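Local coordinates for chymotrypsin-like serine protease (PDB 1MBM), which probably cleaves viral polyprotein as a chymotrypsin-like serine endopeptidase of equine arteritis virus, the nsp4 proteinase, at residues G85-C90 with G98-E103; V19-N24 with G72-L77. All coordinates share one frame; numbering follows the deposited sequence.

Interaction 1 of 2, residues G85-C90 with G98-E103; sequences GPASWC and GLLSGE
Strands 85-91 and 94-100 form a beta hairpin in the second barrel of this chymotrypsin-like fold, and their antiparallel ladder runs with a strong twist: the short axes approach to 4.5 Å with N-to-C directions 118° apart. Gly85 pairs with Leu100 and Ala87 with Gly98 as hydrogen-bonded pairs, each joined by two N-H...O=C bonds. The straightest is Gly98 N to Ala87 O, 2.9 Å, arriving nearly along the C=O axis. In the return bond Ala87 N sits above the carbonyl plane of Gly98 O. Between these pairs lies the non-hydrogen-bonded pair Pro86-Leu99, where Pro86 CA makes a CA-H...O contact of 3.3 Å with Gly98 O.

On the face carrying Ala87 and Leu100, the two CB atoms meet at 3.7 Å. Leu100 has CG anti to its backbone N (chi1 -176°), and its CD1 comes within 4.3 Å of Trp89 CH2. The Trp89 indole, with CG anti to the carbonyl carbon (chi1 -90°), reaches back along the hairpin so that its six-membered ring comes up against the backbone of Gly98. Strand 117-120 pairs with the other edge of 85-91 and supplies Val118 to both Trp89 and Leu100, while the His128 ring meets the indole at a steep angle. Trp89 CZ3 lies 3.7 Å from Gly98 CA, and Trp89 CH2 presents the ring edge to Leu99 O at 3.5 Å.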
# COMPACT_ATOMS: atom_id res chain seq x y z
N GLY A 85 -4.31 10.68 5.62
CA GLY A 85 -5.30 10.00 6.43
C GLY A 85 -5.03 8.51 6.43
O GLY A 85 -3.99 8.05 5.95
N PRO A 86 -5.97 7.74 6.97
CA PRO A 86 -5.85 6.28 6.97
C PRO A 86 -5.86 5.70 5.55
O PRO A 86 -6.43 6.27 4.64
CB PRO A 86 -7.12 5.84 7.72
CG PRO A 86 -8.07 7.00 7.54
CD PRO A 86 -7.19 8.19 7.66
N ALA A 87 -5.18 4.57 5.39
CA ALA A 87 -5.17 3.86 4.12
C ALA A 87 -5.05 2.38 4.45
O ALA A 87 -4.57 2.01 5.53
CB ALA A 87 -4.01 4.31 3.23
N SER A 88 -5.52 1.54 3.55
CA SER A 88 -5.46 0.11 3.76
C SER A 88 -4.39 -0.49 2.87
O SER A 88 -4.39 -0.26 1.66
CB SER A 88 -6.81 -0.55 3.45
OG SER A 88 -7.83 -0.17 4.37
N TRP A 89 -3.47 -1.22 3.49
CA TRP A 89 -2.45 -1.99 2.80
C TRP A 89 -3.10 -3.36 2.62
O TRP A 89 -3.35 -4.06 3.60
CB TRP A 89 -1.20 -2.15 3.68
CG TRP A 89 -0.16 -1.06 3.50
CD1 TRP A 89 1.09 -1.20 2.96
CD2 TRP A 89 -0.27 0.31 3.90
NE1 TRP A 89 1.75 0.00 2.98
CE2 TRP A 89 0.94 0.95 3.55
CE3 TRP A 89 -1.28 1.07 4.50
CZ2 TRP A 89 1.18 2.30 3.79
CZ3 TRP A 89 -1.05 2.42 4.73
CH2 TRP A 89 0.17 3.02 4.38
N CYS A 90 -3.40 -3.72 1.38
CA CYS A 90 -4.14 -4.95 1.09
C CYS A 90 -3.21 -6.15 0.95
O CYS A 90 -2.91 -6.58 -0.16
CB CYS A 90 -4.99 -4.78 -0.17
SG CYS A 90 -6.09 -3.33 -0.11
N GLY A 98 -3.14 1.72 8.04
CA GLY A 98 -1.98 2.54 8.34
C GLY A 98 -2.17 4.02 8.04
O GLY A 98 -3.24 4.43 7.58
N LEU A 99 -1.15 4.81 8.34
CA LEU A 99 -1.17 6.24 8.05
C LEU A 99 -0.56 6.45 6.70
O LEU A 99 0.49 5.88 6.39
CB LEU A 99 -0.34 7.02 9.07
CG LEU A 99 0.08 8.43 8.63
CD1 LEU A 99 -1.13 9.37 8.65
CD2 LEU A 99 1.21 8.97 9.49
N LEU A 100 -1.22 7.24 5.87
CA LEU A 100 -0.67 7.58 4.57
C LEU A 100 -0.63 9.10 4.42
O LEU A 100 -1.60 9.78 4.74
CB LEU A 100 -1.52 6.97 3.45
CG LEU A 100 -0.93 7.22 2.06
CD1 LEU A 100 -0.58 5.93 1.35
CD2 LEU A 100 -1.80 8.12 1.20
N SER A 101 0.51 9.62 3.98
CA SER A 101 0.69 11.03 3.62
C SER A 101 1.83 11.06 2.61
O SER A 101 2.52 10.07 2.42
CB SER A 101 1.02 11.90 4.83
OG SER A 101 2.31 11.61 5.34
N GLY A 102 2.05 12.19 1.96
CA GLY A 102 3.12 12.27 0.98
C GLY A 102 4.48 12.18 1.65
O GLY A 102 5.42 11.61 1.11
N GLU A 103 4.58 12.72 2.85
CA GLU A 103 5.84 12.78 3.57
C GLU A 103 6.16 11.54 4.39
O GLU A 103 7.32 11.12 4.44
CB GLU A 103 5.85 13.99 4.51
CG GLU A 103 5.83 15.35 3.83
CD GLU A 103 4.42 15.85 3.50
OE1 GLU A 103 3.43 15.13 3.76
OE2 GLU A 103 4.31 16.98 2.99

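Interaction 2 of 2, residues V19-N24 with G72-L77; sequences VWTRNN and GNWPQL
Strand 14-22 of the first beta-barrel of the chymotrypsin-like fold is here gripped by the loop that leads from that barrel to the second one. The run 72-77 has no regular structure, yet it makes a single backbone bridge at Thr21 and Gln76: Thr21 N donates to Pro75 O at 2.9 Å, from above the carbonyl plane, and Leu77 N donates to Thr21 O at 2.7 Å, within that carbonyl's plane. The Thr21 hydroxyl adds a third bond, OG1 to Trp74 O at 3.0 Å; OG1 lies anti to the carbonyl carbon (chi1 -68°), which turns it toward the loop.

Two CH-pi contacts flank this bridge. Leu77 CD1 lies over one face of the Trp20 indole, 3.9 Å from the centroid of the five-membered ring, while Pro75 CG packs on Trp20 CE3 at 3.7 Å. Ser18 OG holds the indole N-H of Trp20, and Val124 of the second barrel touches both Trp20 and Leu77. Arg22, bent at chi3, lays NH1 alongside Leu77 CD2, its guanidinium tied by salt bridges to Glu25 and Glu62. Trp74 donates its own indole N-H to Leu70 O and is clasped between Gly72 CA on one face and Val19 on the other: Val19 CG1, anti to its backbone N, sits 3.4 Å from the five-membered-ring centroid and 8° off the ring normal.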
# COMPACT_ATOMS: atom_id res chain seq x y z
N VAL A 19 -5.61 -7.48 -8.31
CA VAL A 19 -6.21 -7.63 -9.64
C VAL A 19 -7.44 -6.73 -9.79
O VAL A 19 -8.26 -6.64 -8.89
CB VAL A 19 -6.61 -9.10 -9.89
CG1 VAL A 19 -7.08 -9.29 -11.30
CG2 VAL A 19 -5.41 -10.02 -9.62
N TRP A 20 -7.57 -6.08 -10.94
CA TRP A 20 -8.61 -5.09 -11.15
C TRP A 20 -9.15 -5.08 -12.56
O TRP A 20 -8.57 -5.68 -13.46
CB TRP A 20 -8.06 -3.69 -10.86
CG TRP A 20 -7.26 -3.58 -9.61
CD1 TRP A 20 -5.95 -3.94 -9.43
CD2 TRP A 20 -7.71 -3.07 -8.35
NE1 TRP A 20 -5.56 -3.69 -8.14
CE2 TRP A 20 -6.63 -3.16 -7.45
CE3 TRP A 20 -8.92 -2.56 -7.89
CZ2 TRP A 20 -6.73 -2.76 -6.12
CZ3 TRP A 20 -9.02 -2.16 -6.56
CH2 TRP A 20 -7.93 -2.27 -5.69
N THR A 21 -10.26 -4.37 -12.76
CA THR A 21 -10.84 -4.19 -14.08
C THR A 21 -10.64 -2.74 -14.52
O THR A 21 -10.79 -1.82 -13.72
CB THR A 21 -12.35 -4.54 -14.06
OG1 THR A 21 -12.51 -5.95 -13.84
CG2 THR A 21 -12.99 -4.32 -15.42
N ARG A 22 -10.30 -2.55 -15.80
CA ARG A 22 -10.17 -1.22 -16.40
C ARG A 22 -10.40 -1.31 -17.93
O ARG A 22 -9.68 -2.00 -18.63
CB ARG A 22 -8.77 -0.65 -16.12
CG ARG A 22 -8.58 0.80 -16.55
CD ARG A 22 -7.14 1.29 -16.42
NE ARG A 22 -6.20 0.41 -17.11
CZ ARG A 22 -4.92 0.31 -16.81
NH1 ARG A 22 -4.40 1.04 -15.84
NH2 ARG A 22 -4.14 -0.52 -17.50
N ASN A 23 -11.41 -0.61 -18.43
CA ASN A 23 -11.71 -0.57 -19.87
C ASN A 23 -11.54 -1.90 -20.63
O ASN A 23 -10.74 -1.99 -21.58
CB ASN A 23 -10.86 0.50 -20.56
CG ASN A 23 -11.01 1.86 -19.90
OD1 ASN A 23 -12.10 2.23 -19.47
ND2 ASN A 23 -9.91 2.60 -19.81
N ASN A 24 -12.27 -2.92 -20.19
CA ASN A 24 -12.25 -4.24 -20.82
C ASN A 24 -10.93 -5.01 -20.71
O ASN A 24 -10.71 -6.00 -21.40
CB ASN A 24 -12.71 -4.16 -22.28
CG ASN A 24 -13.36 -5.44 -22.75
OD1 ASN A 24 -14.38 -5.86 -22.21
ND2 ASN A 24 -12.76 -6.07 -23.76
N GLY A 72 -12.97 -13.39 -13.42
CA GLY A 72 -13.40 -13.02 -12.08
C GLY A 72 -14.03 -11.65 -12.07
O GLY A 72 -13.83 -10.85 -12.98
N ASN A 73 -14.79 -11.37 -11.02
CA ASN A 73 -15.43 -10.08 -10.89
C ASN A 73 -14.50 -9.11 -10.16
O ASN A 73 -14.75 -8.74 -9.00
CB ASN A 73 -16.76 -10.21 -10.15
CG ASN A 73 -17.67 -9.04 -10.42
OD1 ASN A 73 -17.62 -8.43 -11.48
ND2 ASN A 73 -18.53 -8.73 -9.45
N TRP A 74 -13.43 -8.71 -10.84
CA TRP A 74 -12.45 -7.82 -10.24
C TRP A 74 -13.00 -6.40 -10.13
O TRP A 74 -13.65 -5.91 -11.05
CB TRP A 74 -11.15 -7.84 -11.05
CG TRP A 74 -10.70 -9.22 -11.45
CD1 TRP A 74 -10.56 -9.71 -12.72
CD2 TRP A 74 -10.33 -10.29 -10.57
NE1 TRP A 74 -10.12 -11.01 -12.69
CE2 TRP A 74 -9.97 -11.39 -11.38
CE3 TRP A 74 -10.25 -10.43 -9.18
CZ2 TRP A 74 -9.54 -12.61 -10.84
CZ3 TRP A 74 -9.84 -11.64 -8.66
CH2 TRP A 74 -9.49 -12.72 -9.49
N PRO A 75 -12.74 -5.75 -8.99
CA PRO A 75 -13.23 -4.38 -8.75
C PRO A 75 -12.63 -3.40 -9.76
O PRO A 75 -11.51 -3.62 -10.24
CB PRO A 75 -12.72 -4.08 -7.34
CG PRO A 75 -11.57 -5.04 -7.15
CD PRO A 75 -12.02 -6.29 -7.83
N GLN A 76 -13.38 -2.36 -10.09
CA GLN A 76 -12.92 -1.36 -11.04
C GLN A 76 -11.68 -0.65 -10.50
O GLN A 76 -11.60 -0.34 -9.32
CB GLN A 76 -14.02 -0.34 -11.31
CG GLN A 76 -13.84 0.42 -12.61
CD GLN A 76 -14.22 -0.41 -13.82
OE1 GLN A 76 -14.91 -1.42 -13.69
NE2 GLN A 76 -13.77 0.01 -15.00
N LEU A 77 -10.70 -0.43 -11.37
CA LEU A 77 -9.47 0.25 -10.96
C LEU A 77 -9.61 1.75 -11.04
O LEU A 77 -9.87 2.29 -12.11
CB LEU A 77 -8.30 -0.18 -11.86
CG LEU A 77 -6.93 0.42 -11.53
CD1 LEU A 77 -6.54 0.13 -10.09
CD2 LEU A 77 -5.85 -0.11 -12.47

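The two contacts belong to different barrels, and their centres lie 22 Å apart; the nearest atoms, about 6 Å from each other, do not touch. Along the chain, interaction 2 closes before interaction 1 opens: the loop pinned to strand 14-22 in interaction 2 runs on into strand 85-91 of interaction 1. The sheet offers a second route, since 85-91 pairs with 117-120, which pairs with 123-132, whose Val124 packs on Trp20 and Leu77. His33, Asp59 and Ser114 have charge-relay geometry and are probably the catalytic triad; Ser114 shortly precedes strand 117-120, the neighbour of interaction 1, and neither contact includes a triad residue.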